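Local atomic coordinates of 2-hydroxyisobutyryl-CoA synthetase (Aquincola tertiaricarbonis, PDB entry 6HE0), a protein that probably belongs to the acyl-CoA synthetases of the ANL superfamily, built from a large AMP-binding domain and a smaller C-terminal domain. Residues M297-D302 and P360-G365. Residues are numbered along the deposited sequence; the frame is centred on the assembly and turned at random.
Sequences MLCWQD and PRLPQG
M297 and L362 face each other as a hydrogen-bonded antiparallel pair. L362 N gives a nearly straight bond of 2.7 Å to M297 O (174° at the hydrogen), and M297 N reaches back to L362 O. One step along, C299 N bonds to P360 O at 2.9 Å, while L298 and R361 form the non-hydrogen-bonded pair between these rungs.

Side chains then close over both faces. M297, L362 and C299 share one. There C299 SG lies 3.6 Å from L362 CD2, turned that way because it sits beside its own backbone N (chi1 -62°). The thioether of M297 bends at chi3 (-81°) and lays its terminal methyl beside the turn, with CE 3.8 Å from G365 CA and a little farther from L362 CD1. On the other face, L298 CD1 rests on the aliphatic part of R361, 3.8 Å from CG; the arginine runs extended past it, and NH2 makes a weak hydrogen bond to D295 O. Beyond the paired residues, Q301 CG packs 3.5 Å from P360 CD, and the bend at chi2 brings the amide back along the proline ring, where NE2 also lies near P360 CG; NE2 is hydrogen-bonded to T306 O.

A type I turn from L362 to G365 ends the second strand. L362 O serves both elements, accepting M297 N and G365 N from opposite faces of its carbonyl plane, which ties the turn to the strand pair.

The two strands belong to a small three-stranded antiparallel sheet in which 297-299 is central, flanked by 287-288 and 361-362. V287 touches M297 and L362, and the M297 side chain comes within about 5 Å of the bound AMP. Past the sheet, W300 packs against helix 141-157, and D302 makes salt bridges to R153 of that helix and R38 of helix 36-40.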
loop_
_atom_site.group_PDB
_atom_site.type_symbol
_atom_site.label_atom_id
_atom_site.label_comp_id
_atom_site.label_asym_id
_atom_site.label_seq_id
_atom_site.Cartn_x
_atom_site.Cartn_y
_atom_site.Cartn_z
ATOM N N MET A 297 -21.251 -10.169 -14.084
ATOM C CA MET A 297 -20.142 -9.529 -14.771
ATOM C C MET A 297 -20.151 -9.655 -16.260
ATOM O O MET A 297 -20.592 -10.651 -16.789
ATOM C CB MET A 297 -18.817 -10.085 -14.226
ATOM C CG MET A 297 -18.726 -10.028 -12.716
ATOM S SD MET A 297 -17.142 -10.522 -12.069
ATOM C CE MET A 297 -17.294 -12.228 -12.106
ATOM N N LEU A 298 -19.561 -8.689 -16.930
ATOM C CA LEU A 298 -19.349 -8.709 -18.369
ATOM C C LEU A 298 -17.925 -9.171 -18.618
ATOM O O LEU A 298 -17.027 -8.867 -17.816
ATOM C CB LEU A 298 -19.555 -7.301 -18.934
ATOM C CG LEU A 298 -20.806 -7.012 -19.770
ATOM C CD1 LEU A 298 -22.104 -7.566 -19.157
ATOM C CD2 LEU A 298 -20.925 -5.542 -20.040
ATOM N N CYS A 299 -17.725 -9.951 -19.697
ATOM C CA CYS A 299 -16.409 -10.416 -20.147
ATOM C C CYS A 299 -15.930 -9.424 -21.188
ATOM O O CYS A 299 -16.427 -9.446 -22.318
ATOM C CB CYS A 299 -16.487 -11.824 -20.732
ATOM S SG CYS A 299 -17.023 -13.080 -19.556
ATOM N N TRP A 300 -15.010 -8.523 -20.797
ATOM C CA TRP A 300 -14.448 -7.462 -21.652
ATOM C C TRP A 300 -13.403 -8.114 -22.570
ATOM O O TRP A 300 -12.198 -7.995 -22.337
ATOM C CB TRP A 300 -13.838 -6.370 -20.753
ATOM C CG TRP A 300 -14.857 -5.636 -19.932
ATOM C CD1 TRP A 300 -15.590 -6.126 -18.880
ATOM C CD2 TRP A 300 -15.236 -4.263 -20.080
ATOM N NE1 TRP A 300 -16.429 -5.150 -18.392
ATOM C CE2 TRP A 300 -16.230 -3.993 -19.104
ATOM C CE3 TRP A 300 -14.831 -3.223 -20.946
ATOM C CZ2 TRP A 300 -16.825 -2.726 -18.970
ATOM C CZ3 TRP A 300 -15.432 -1.976 -20.820
ATOM C CH2 TRP A 300 -16.412 -1.736 -19.839
ATOM N N GLN A 301 -13.895 -8.826 -23.598
ATOM C CA GLN A 301 -13.163 -9.707 -24.528
ATOM C C GLN A 301 -11.947 -9.119 -25.239
ATOM O O GLN A 301 -11.013 -9.883 -25.499
ATOM C CB GLN A 301 -14.097 -10.335 -25.576
ATOM C CG GLN A 301 -15.184 -11.247 -24.990
ATOM C CD GLN A 301 -14.641 -12.386 -24.174
ATOM O OE1 GLN A 301 -13.992 -12.197 -23.128
ATOM N NE2 GLN A 301 -14.897 -13.597 -24.642
ATOM N N ASP A 302 -11.951 -7.811 -25.575
ATOM C CA ASP A 302 -10.821 -7.175 -26.266
ATOM C C ASP A 302 -9.689 -6.721 -25.332
ATOM O O ASP A 302 -8.712 -6.137 -25.802
ATOM C CB ASP A 302 -11.304 -6.022 -27.143
ATOM C CG ASP A 302 -12.139 -5.050 -26.354
ATOM O OD1 ASP A 302 -13.335 -5.341 -26.138
ATOM O OD2 ASP A 302 -11.575 -4.059 -25.865
ATOM N N PRO A 360 -19.998 -11.112 -23.810
ATOM C CA PRO A 360 -20.602 -12.236 -23.059
ATOM C C PRO A 360 -20.770 -11.816 -21.595
ATOM O O PRO A 360 -20.050 -10.935 -21.094
ATOM C CB PRO A 360 -19.547 -13.360 -23.153
ATOM C CG PRO A 360 -18.653 -12.983 -24.287
ATOM C CD PRO A 360 -18.666 -11.468 -24.335
ATOM N N ARG A 361 -21.758 -12.389 -20.923
ATOM C CA ARG A 361 -22.034 -12.046 -19.542
ATOM C C ARG A 361 -21.955 -13.290 -18.650
ATOM O O ARG A 361 -22.271 -14.393 -19.085
ATOM C CB ARG A 361 -23.437 -11.408 -19.462
ATOM C CG ARG A 361 -23.774 -10.794 -18.122
ATOM C CD ARG A 361 -25.172 -10.240 -18.120
ATOM N NE ARG A 361 -25.335 -9.248 -17.057
ATOM C CZ ARG A 361 -26.446 -8.556 -16.845
ATOM N NH1 ARG A 361 -27.513 -8.739 -17.620
ATOM N NH2 ARG A 361 -26.501 -7.667 -15.862
ATOM N N LEU A 362 -21.567 -13.077 -17.389
ATOM C CA LEU A 362 -21.532 -14.045 -16.284
ATOM C C LEU A 362 -22.709 -13.552 -15.381
ATOM O O LEU A 362 -22.492 -12.715 -14.513
ATOM C CB LEU A 362 -20.153 -13.990 -15.548
ATOM C CG LEU A 362 -18.875 -14.146 -16.434
ATOM C CD1 LEU A 362 -17.628 -14.293 -15.603
ATOM C CD2 LEU A 362 -18.995 -15.284 -17.444
ATOM N N PRO A 363 -23.983 -13.959 -15.670
ATOM C CA PRO A 363 -25.132 -13.378 -14.940
ATOM C C PRO A 363 -25.145 -13.570 -13.437
ATOM O O PRO A 363 -25.769 -12.751 -12.760
ATOM C CB PRO A 363 -26.357 -14.014 -15.611
ATOM C CG PRO A 363 -25.849 -15.211 -16.311
ATOM C CD PRO A 363 -24.445 -14.881 -16.727
ATOM N N GLN A 364 -24.420 -14.575 -12.910
ATOM C CA GLN A 364 -24.316 -14.819 -11.450
ATOM C C GLN A 364 -22.867 -14.745 -10.940
ATOM O O GLN A 364 -22.529 -15.298 -9.887
ATOM C CB GLN A 364 -24.927 -16.175 -11.095
ATOM C CG GLN A 364 -26.455 -16.181 -11.067
ATOM C CD GLN A 364 -26.971 -17.589 -11.216
ATOM O OE1 GLN A 364 -26.690 -18.482 -10.396
ATOM N NE2 GLN A 364 -27.717 -17.823 -12.291
ATOM N N GLY A 365 -22.020 -14.046 -11.675
ATOM C CA GLY A 365 -20.609 -13.943 -11.308
ATOM C C GLY A 365 -19.919 -15.294 -11.407
ATOM O O GLY A 365 -20.282 -16.155 -12.239
#